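Local coordinates for ancylostoma secreted protein 2 (Necator americanus, PDB 4NUN) that binds a divalent metal ion, copper or zinc, in the cleft of a secreted CAP-family domain and is otherwise of unsettled function, at residues A121-L126 and G147-M152; C84-S89 and E99-S104. All coordinates share one frame; numbering follows the deposited sequence.

Contact 1 is buried, about 7 Å from the centre of the chain to its own centre. Contact 2 is only partly buried, with its centre about 14 Å out. Contact 1 joins helical pieces and is mostly aromatic and aliphatic; its glutamate is bonded to backbone N-H groups of helix 147-152. Contact 2 lays a loop along strand 98-104, at one edge of the sheet, and pairs a polar cluster with a more exposed apolar patch. Each supplies one histidine to the same copper ion. Only contact 2 has a histidine-glutamate hydrogen bond through the ring. The two also touch directly: Trp122 NE1 bonds to Ile101 O, and Asn100 ND2 bonds to His148 O.

Contact 1: A121-L126 and G147-M152; sequences AWFGEL and GHYTQM. With CU (copper (II) ion), chain B.
Tyr149 and Phe123 lie side by side and point the same way, among the helices of the alpha-beta-alpha sandwich of this CAP domain. Their rings form an offset edge-to-face pair. The edge of Tyr149 is turned toward the face of Phe123, with planes at 64° and centroids 5.4 Å apart. Both side chains have CG anti to the backbone N (Tyr149 chi1 167°), which carries the two rings out along the same flank. Leu126 covers one face of Tyr149. Its CB stands 3.8 Å from the Tyr149 ring centroid in a CH-pi contact, and its CD2 reaches the hydroxyl end. Val45 and Leu41 of helix 28-46 extend this apolar group.

On the other flank Trp122 and His148 cross at about a right angle. Their ring planes are near parallel but slid apart, so there is little overlap. Trp122 CB meets His148 CB at 3.6 Å, and the CD1 corner of the indole rests against His148 CB and CG. The indole N-H is used elsewhere, on Ile101 O. Met152 SD sits 3.5 Å from Trp122 CB, at the edge of the indole, near its plane. Trp122 and Met152 both also touch strands 98-104 and 171-178 of the sheet.

Glu125 lies between these two groups. Its OE1 accepts a nearly straight bond from Tyr149 N (3.1 Å, 173°) and a weak one from His148 N. A carboxylate at the first turn of helix 147-152 is consistent with a favourable interaction with the helix dipole. His148 completes the contact by turning its NE2 to the copper ion, 2.5 Å away.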
ATOM      1  N   ALA A 121      -4.435   7.633   4.741  1.00 14.56           N
ATOM      2  CA  ALA A 121      -5.685   7.031   5.211  1.00 15.75           C
ATOM      3  C   ALA A 121      -5.568   5.517   5.358  1.00 14.68           C
ATOM      4  O   ALA A 121      -5.964   4.952   6.374  1.00 16.20           O
ATOM      5  CB  ALA A 121      -6.820   7.362   4.245  1.00 15.11           C
ATOM      6  N   TRP A 122      -5.070   4.863   4.313  1.00 13.28           N
ATOM      7  CA  TRP A 122      -4.795   3.429   4.354  1.00 13.61           C
ATOM      8  C   TRP A 122      -3.838   3.073   5.500  1.00 13.61           C
ATOM      9  O   TRP A 122      -4.155   2.236   6.336  1.00 13.45           O
ATOM     10  CB  TRP A 122      -4.207   2.953   3.018  1.00 10.40           C
ATOM     11  CG  TRP A 122      -5.163   3.091   1.879  1.00 11.79           C
ATOM     12  CD1 TRP A 122      -6.534   3.104   1.947  1.00 10.92           C
ATOM     13  CD2 TRP A 122      -4.826   3.279   0.502  1.00  9.85           C
ATOM     14  NE1 TRP A 122      -7.067   3.265   0.687  1.00 13.45           N
ATOM     15  CE2 TRP A 122      -6.039   3.373  -0.217  1.00 12.60           C
ATOM     16  CE3 TRP A 122      -3.612   3.358  -0.199  1.00 10.05           C
ATOM     17  CZ2 TRP A 122      -6.074   3.561  -1.597  1.00 11.69           C
ATOM     18  CZ3 TRP A 122      -3.649   3.534  -1.572  1.00 11.39           C
ATOM     19  CH2 TRP A 122      -4.873   3.638  -2.256  1.00 11.17           C
ATOM     20  N   PHE A 123      -2.682   3.730   5.529  1.00 10.62           N
ATOM     21  CA  PHE A 123      -1.648   3.441   6.501  1.00 12.91           C
ATOM     22  C   PHE A 123      -2.091   3.825   7.912  1.00 15.27           C
ATOM     23  O   PHE A 123      -1.602   3.266   8.900  1.00 12.43           O
ATOM     24  CB  PHE A 123      -0.368   4.195   6.146  1.00 10.95           C
ATOM     25  CG  PHE A 123       0.768   3.929   7.097  1.00 13.30           C
ATOM     26  CD1 PHE A 123       1.598   2.828   6.921  1.00 11.30           C
ATOM     27  CD2 PHE A 123       0.993   4.763   8.183  1.00 12.71           C
ATOM     28  CE1 PHE A 123       2.653   2.566   7.804  1.00  9.09           C
ATOM     29  CE2 PHE A 123       2.033   4.511   9.072  1.00 13.18           C
ATOM     30  CZ  PHE A 123       2.866   3.407   8.883  1.00 11.73           C
ATOM     31  N   GLY A 124      -3.009   4.790   7.990  1.00 15.79           N
ATOM     32  CA  GLY A 124      -3.497   5.320   9.253  1.00 15.48           C
ATOM     33  C   GLY A 124      -4.157   4.269  10.122  1.00 19.39           C
ATOM     34  O   GLY A 124      -4.253   4.430  11.344  1.00 17.10           O
ATOM     35  N   GLU A 125      -4.600   3.180   9.499  1.00 14.07           N
ATOM     36  CA  GLU A 125      -5.240   2.108  10.241  1.00 14.96           C
ATOM     37  C   GLU A 125      -4.355   1.536  11.362  1.00 18.58           C
ATOM     38  O   GLU A 125      -4.869   1.071  12.383  1.00 18.63           O
ATOM     39  CB  GLU A 125      -5.717   1.018   9.290  1.00 12.91           C
ATOM     40  CG  GLU A 125      -6.856   1.463   8.387  1.00 14.62           C
ATOM     41  CD  GLU A 125      -7.123   0.477   7.274  1.00 14.62           C
ATOM     42  OE1 GLU A 125      -6.336  -0.480   7.117  1.00 15.31           O
ATOM     43  OE2 GLU A 125      -8.117   0.653   6.549  1.00 15.50           O
ATOM     44  N   LEU A 126      -3.036   1.595  11.184  1.00 17.31           N
ATOM     45  CA  LEU A 126      -2.107   1.127  12.217  1.00 16.92           C
ATOM     46  C   LEU A 126      -2.173   1.964  13.507  1.00 16.42           C
ATOM     47  O   LEU A 126      -2.355   1.425  14.595  1.00 18.44           O
ATOM     48  CB  LEU A 126      -0.661   1.079  11.694  1.00 11.74           C
ATOM     49  CG  LEU A 126       0.388   0.799  12.778  1.00 13.81           C
ATOM     50  CD1 LEU A 126       0.192  -0.611  13.410  1.00  9.24           C
ATOM     51  CD2 LEU A 126       1.813   0.996  12.260  1.00 10.02           C
ATOM     52  N   GLY A 147      -6.934  -3.866   7.005  1.00 12.05           N
ATOM     53  CA  GLY A 147      -6.509  -4.501   5.770  1.00 12.47           C
ATOM     54  C   GLY A 147      -5.888  -3.629   4.683  1.00 14.95           C
ATOM     55  O   GLY A 147      -5.232  -4.154   3.779  1.00 13.74           O
ATOM     56  N   HIS A 148      -6.104  -2.316   4.742  1.00 12.84           N
ATOM     57  CA  HIS A 148      -5.441  -1.411   3.800  1.00 13.44           C
ATOM     58  C   HIS A 148      -3.987  -1.257   4.221  1.00 10.07           C
ATOM     59  O   HIS A 148      -3.076  -1.356   3.399  1.00  9.75           O
ATOM     60  CB  HIS A 148      -6.128  -0.052   3.768  1.00 12.69           C
ATOM     61  CG  HIS A 148      -7.597  -0.123   3.501  1.00 14.29           C
ATOM     62  ND1 HIS A 148      -8.540   0.106   4.477  1.00 20.89           N
ATOM     63  CD2 HIS A 148      -8.286  -0.396   2.368  1.00 18.46           C
ATOM     64  CE1 HIS A 148      -9.750  -0.012   3.959  1.00 22.82           C
ATOM     65  NE2 HIS A 148      -9.623  -0.317   2.681  1.00 22.65           N
ATOM     66  N   TYR A 149      -3.786  -1.036   5.520  1.00 11.13           N
ATOM     67  CA  TYR A 149      -2.455  -1.011   6.114  1.00 10.05           C
ATOM     68  C   TYR A 149      -1.632  -2.268   5.828  1.00 10.99           C
ATOM     69  O   TYR A 149      -0.495  -2.173   5.366  1.00  9.80           O
ATOM     70  CB  TYR A 149      -2.534  -0.844   7.631  1.00 10.03           C
ATOM     71  CG  TYR A 149      -1.195  -1.119   8.307  1.00 10.91           C
ATOM     72  CD1 TYR A 149      -0.156  -0.190   8.246  1.00  6.88           C
ATOM     73  CD2 TYR A 149      -0.963  -2.313   8.996  1.00 10.38           C
ATOM     74  CE1 TYR A 149       1.060  -0.436   8.856  1.00  6.89           C
ATOM     75  CE2 TYR A 149       0.261  -2.559   9.617  1.00  6.35           C
ATOM     76  CZ  TYR A 149       1.262  -1.617   9.539  1.00  6.08           C
ATOM     77  OH  TYR A 149       2.478  -1.846  10.141  1.00  5.63           O
ATOM     78  N   THR A 150      -2.196  -3.436   6.140  1.00  9.39           N
ATOM     79  CA  THR A 150      -1.455  -4.691   6.022  1.00  9.56           C
ATOM     80  C   THR A 150      -1.029  -4.953   4.589  1.00  9.47           C
ATOM     81  O   THR A 150       0.043  -5.496   4.347  1.00 10.02           O
ATOM     82  CB  THR A 150      -2.243  -5.911   6.577  1.00 10.27           C
ATOM     83  OG1 THR A 150      -3.484  -6.058   5.879  1.00  8.66           O
ATOM     84  CG2 THR A 150      -2.507  -5.755   8.062  1.00  8.10           C
ATOM     85  N   GLN A 151      -1.858  -4.559   3.634  1.00  9.80           N
ATOM     86  CA  GLN A 151      -1.459  -4.652   2.230  1.00  9.64           C
ATOM     87  C   GLN A 151      -0.360  -3.648   1.898  1.00  9.39           C
ATOM     88  O   GLN A 151       0.563  -3.975   1.151  1.00  9.10           O
ATOM     89  CB  GLN A 151      -2.657  -4.445   1.303  1.00 10.88           C
ATOM     90  CG  GLN A 151      -2.299  -4.396  -0.170  1.00 10.04           C
ATOM     91  CD  GLN A 151      -1.779  -5.733  -0.683  1.00 14.15           C
ATOM     92  OE1 GLN A 151      -2.560  -6.582  -1.137  1.00 15.28           O
ATOM     93  NE2 GLN A 151      -0.454  -5.929  -0.614  1.00 10.17           N
ATOM     94  N   MET A 152      -0.452  -2.427   2.438  1.00  8.36           N
ATOM     95  CA  MET A 152       0.617  -1.447   2.247  1.00  7.63           C
ATOM     96  C   MET A 152       1.987  -1.958   2.683  1.00  9.03           C
ATOM     97  O   MET A 152       2.998  -1.672   2.034  1.00  6.18           O
ATOM     98  CB  MET A 152       0.333  -0.129   2.963  1.00  7.22           C
ATOM     99  CG  MET A 152      -0.724   0.743   2.285  1.00 11.66           C
ATOM    100  SD  MET A 152      -0.764   2.442   2.906  1.00  9.89           S
ATOM    101  CE  MET A 152       0.701   3.147   2.131  1.00  7.37           C
TER
HETATM  102 CU    CU B 300     -10.852  -1.609   0.984  1.00 40.72          CU
HETATM  103  O   HOH W   1     -13.061  -0.817   2.103  1.00 28.72           O

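Contact 2: C84-S89 and E99-S104. With CU (copper (II) ion), chain B.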
ATOM      1  N   CYS A  84     -15.973   5.061 -11.512  1.00 24.35           N
ATOM      2  CA  CYS A  84     -16.483   6.085 -10.593  1.00 22.64           C
ATOM      3  C   CYS A  84     -17.565   5.611  -9.601  1.00 26.77           C
ATOM      4  O   CYS A  84     -18.447   6.376  -9.196  1.00 28.59           O
ATOM      5  CB  CYS A  84     -16.941   7.317 -11.369  1.00 25.64           C
ATOM      6  SG  CYS A  84     -15.554   8.235 -12.080  1.00 24.65           S
ATOM      7  N   VAL A  85     -17.469   4.349  -9.201  1.00 25.39           N
ATOM      8  CA  VAL A  85     -18.287   3.811  -8.122  1.00 25.59           C
ATOM      9  C   VAL A  85     -17.352   3.264  -7.040  1.00 22.57           C
ATOM     10  O   VAL A  85     -16.539   2.375  -7.304  1.00 21.02           O
ATOM     11  CB  VAL A  85     -19.216   2.693  -8.642  1.00 26.77           C
ATOM     12  CG1 VAL A  85     -20.004   2.065  -7.501  1.00 23.73           C
ATOM     13  CG2 VAL A  85     -20.161   3.237  -9.715  1.00 21.75           C
ATOM     14  N   PHE A  86     -17.458   3.805  -5.828  1.00 23.18           N
ATOM     15  CA  PHE A  86     -16.563   3.415  -4.741  1.00 26.81           C
ATOM     16  C   PHE A  86     -16.765   1.951  -4.358  1.00 25.85           C
ATOM     17  O   PHE A  86     -17.622   1.630  -3.546  1.00 28.81           O
ATOM     18  CB  PHE A  86     -16.743   4.318  -3.516  1.00 22.00           C
ATOM     19  CG  PHE A  86     -15.877   3.927  -2.360  1.00 23.45           C
ATOM     20  CD1 PHE A  86     -14.532   4.272  -2.339  1.00 27.24           C
ATOM     21  CD2 PHE A  86     -16.397   3.192  -1.299  1.00 28.61           C
ATOM     22  CE1 PHE A  86     -13.723   3.911  -1.271  1.00 27.19           C
ATOM     23  CE2 PHE A  86     -15.602   2.820  -0.230  1.00 28.32           C
ATOM     24  CZ  PHE A  86     -14.259   3.175  -0.214  1.00 31.76           C
ATOM     25  N   LYS A  87     -15.962   1.072  -4.947  1.00 29.74           N
ATOM     26  CA  LYS A  87     -16.221  -0.363  -4.889  1.00 30.32           C
ATOM     27  C   LYS A  87     -14.942  -1.158  -5.083  1.00 30.33           C
ATOM     28  O   LYS A  87     -14.091  -0.803  -5.907  1.00 23.88           O
ATOM     29  CB  LYS A  87     -17.216  -0.751  -5.995  1.00 29.13           C
ATOM     30  CG  LYS A  87     -17.497  -2.241  -6.091  1.00 37.88           C
ATOM     31  CD  LYS A  87     -18.604  -2.555  -7.102  1.00 49.07           C
ATOM     32  CE  LYS A  87     -19.155  -3.982  -6.921  1.00 48.88           C
ATOM     33  NZ  LYS A  87     -20.072  -4.122  -5.736  1.00 55.57           N
ATOM     34  N   HIS A  88     -14.816  -2.246  -4.330  1.00 28.63           N
ATOM     35  CA  HIS A  88     -13.711  -3.165  -4.524  1.00 26.00           C
ATOM     36  C   HIS A  88     -13.934  -3.987  -5.761  1.00 26.65           C
ATOM     37  O   HIS A  88     -14.980  -4.619  -5.897  1.00 35.26           O
ATOM     38  CB  HIS A  88     -13.549  -4.079  -3.318  1.00 24.13           C
ATOM     39  CG  HIS A  88     -12.411  -3.689  -2.443  1.00 26.69           C
ATOM     40  ND1 HIS A  88     -11.117  -3.619  -2.911  1.00 27.11           N
ATOM     41  CD2 HIS A  88     -12.371  -3.295  -1.150  1.00 28.14           C
ATOM     42  CE1 HIS A  88     -10.321  -3.224  -1.933  1.00 26.27           C
ATOM     43  NE2 HIS A  88     -11.055  -3.027  -0.854  1.00 29.44           N
ATOM     44  N   SER A  89     -12.961  -3.983  -6.669  1.00 23.73           N
ATOM     45  CA  SER A  89     -13.075  -4.790  -7.878  1.00 25.89           C
ATOM     46  C   SER A  89     -13.136  -6.270  -7.512  1.00 30.09           C
ATOM     47  O   SER A  89     -12.773  -6.661  -6.401  1.00 27.41           O
ATOM     48  CB  SER A  89     -11.927  -4.515  -8.860  1.00 27.29           C
ATOM     49  OG  SER A  89     -10.696  -5.030  -8.388  1.00 27.44           O
ATOM     50  N   GLU A  99      -5.643  -5.016  -3.507  1.00 14.61           N
ATOM     51  CA  GLU A  99      -6.278  -3.758  -3.865  1.00 13.21           C
ATOM     52  C   GLU A  99      -6.608  -2.914  -2.636  1.00 11.29           C
ATOM     53  O   GLU A  99      -7.040  -3.434  -1.605  1.00 15.03           O
ATOM     54  CB  GLU A  99      -7.542  -4.015  -4.698  1.00 13.71           C
ATOM     55  CG  GLU A  99      -8.133  -2.754  -5.347  1.00 18.75           C
ATOM     56  CD  GLU A  99      -9.413  -3.035  -6.134  1.00 22.09           C
ATOM     57  OE1 GLU A  99     -10.423  -3.374  -5.479  1.00 21.69           O
ATOM     58  OE2 GLU A  99      -9.400  -2.933  -7.389  1.00 12.80           O
ATOM     59  N   ASN A 100      -6.366  -1.612  -2.754  1.00 12.28           N
ATOM     60  CA  ASN A 100      -6.835  -0.608  -1.798  1.00 12.85           C
ATOM     61  C   ASN A 100      -7.625   0.472  -2.541  1.00 13.95           C
ATOM     62  O   ASN A 100      -7.254   0.862  -3.659  1.00  9.58           O
ATOM     63  CB  ASN A 100      -5.663   0.069  -1.075  1.00 10.60           C
ATOM     64  CG  ASN A 100      -5.070  -0.779   0.030  1.00 12.69           C
ATOM     65  OD1 ASN A 100      -5.634  -1.798   0.420  1.00 13.64           O
ATOM     66  ND2 ASN A 100      -3.923  -0.346   0.557  1.00  9.28           N
ATOM     67  N   ILE A 101      -8.698   0.965  -1.924  1.00 14.46           N
ATOM     68  CA  ILE A 101      -9.515   1.998  -2.540  1.00 13.18           C
ATOM     69  C   ILE A 101      -9.756   3.111  -1.550  1.00 15.85           C
ATOM     70  O   ILE A 101      -9.679   2.910  -0.333  1.00 13.53           O
ATOM     71  CB  ILE A 101     -10.867   1.454  -3.027  1.00 18.52           C
ATOM     72  CG1 ILE A 101     -11.728   1.024  -1.832  1.00 23.36           C
ATOM     73  CG2 ILE A 101     -10.654   0.288  -3.975  1.00 17.34           C
ATOM     74  CD1 ILE A 101     -13.072   0.405  -2.236  1.00 28.88           C
ATOM     75  N   PHE A 102     -10.043   4.290  -2.086  1.00 15.71           N
ATOM     76  CA  PHE A 102     -10.198   5.478  -1.279  1.00 13.53           C
ATOM     77  C   PHE A 102     -10.964   6.535  -2.062  1.00 16.95           C
ATOM     78  O   PHE A 102     -10.880   6.597  -3.289  1.00 16.07           O
ATOM     79  CB  PHE A 102      -8.827   6.008  -0.874  1.00 10.25           C
ATOM     80  CG  PHE A 102      -8.870   7.337  -0.166  1.00 14.69           C
ATOM     81  CD1 PHE A 102      -9.160   7.414   1.199  1.00 12.76           C
ATOM     82  CD2 PHE A 102      -8.617   8.520  -0.864  1.00 15.62           C
ATOM     83  CE1 PHE A 102      -9.204   8.645   1.852  1.00 11.35           C
ATOM     84  CE2 PHE A 102      -8.652   9.753  -0.212  1.00 17.78           C
ATOM     85  CZ  PHE A 102      -8.944   9.812   1.156  1.00 12.96           C
ATOM     86  N   MET A 103     -11.712   7.372  -1.348  1.00 21.13           N
ATOM     87  CA  MET A 103     -12.461   8.438  -1.989  1.00 18.24           C
ATOM     88  C   MET A 103     -12.446   9.678  -1.134  1.00 20.64           C
ATOM     89  O   MET A 103     -12.411   9.612   0.104  1.00 18.22           O
ATOM     90  CB  MET A 103     -13.909   8.027  -2.264  1.00 21.84           C
ATOM     91  CG  MET A 103     -14.789   7.914  -1.004  1.00 24.51           C
ATOM     92  SD  MET A 103     -16.511   8.373  -1.333  1.00 45.66           S
ATOM     93  CE  MET A 103     -16.467  10.160  -1.057  1.00 27.89           C
ATOM     94  N   SER A 104     -12.467  10.810  -1.822  1.00 18.96           N
ATOM     95  CA  SER A 104     -12.502  12.113  -1.202  1.00 23.84           C
ATOM     96  C   SER A 104     -13.628  12.866  -1.888  1.00 27.68           C
ATOM     97  O   SER A 104     -13.949  12.577  -3.048  1.00 25.99           O
ATOM     98  CB  SER A 104     -11.168  12.834  -1.416  1.00 22.05           C
ATOM     99  OG  SER A 104     -11.258  14.204  -1.049  1.00 30.80           O
TER
HETATM  100 CU    CU B 300     -10.852  -1.609   0.984  1.00 40.72          CU
HETATM  101  O   HOH W   1     -13.061  -0.817   2.103  1.00 28.72           O
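His88 gives its ring N-H to Glu99: ND1 is 2.7 Å from OE1 in a bond of 152°. Ring and carboxylate are nearly coplanar, 22° apart, and OE1 uses its anti lone pair. The syn lone pair of the same Glu99 OE1 takes Ser89 N at 2.9 Å. The other oxygen, OE2, receives Ser89 OG at 2.7 Å from above the carboxylate plane. The extended Glu99 side chain, with CG anti to the backbone N, reaches across from the edge strand of the CAP sheet to the loop.

Ile101 lies two residues on and on the same side of the strand. Its CD1 sits over one face of His88 and over one face of Phe86, 3.8 Å from the Phe86 centroid. Met103 closes the row, with CB 3.8 Å from Phe86 CD1 and the sulfur placed obliquely to the ring.

Further out, Gln176 and Asn80 also bond to Glu99 OE2, and Arg94 bonds to Ser89 OG. The disulfide from Cys84 to Cys167 ties down the start of the loop.

With ND1 committed as a donor, the far nitrogen, His88 NE2, can offer its lone pair to the copper ion. The carboxylate probably makes His88 a stronger metal ligand and fixes the rotation of its ring.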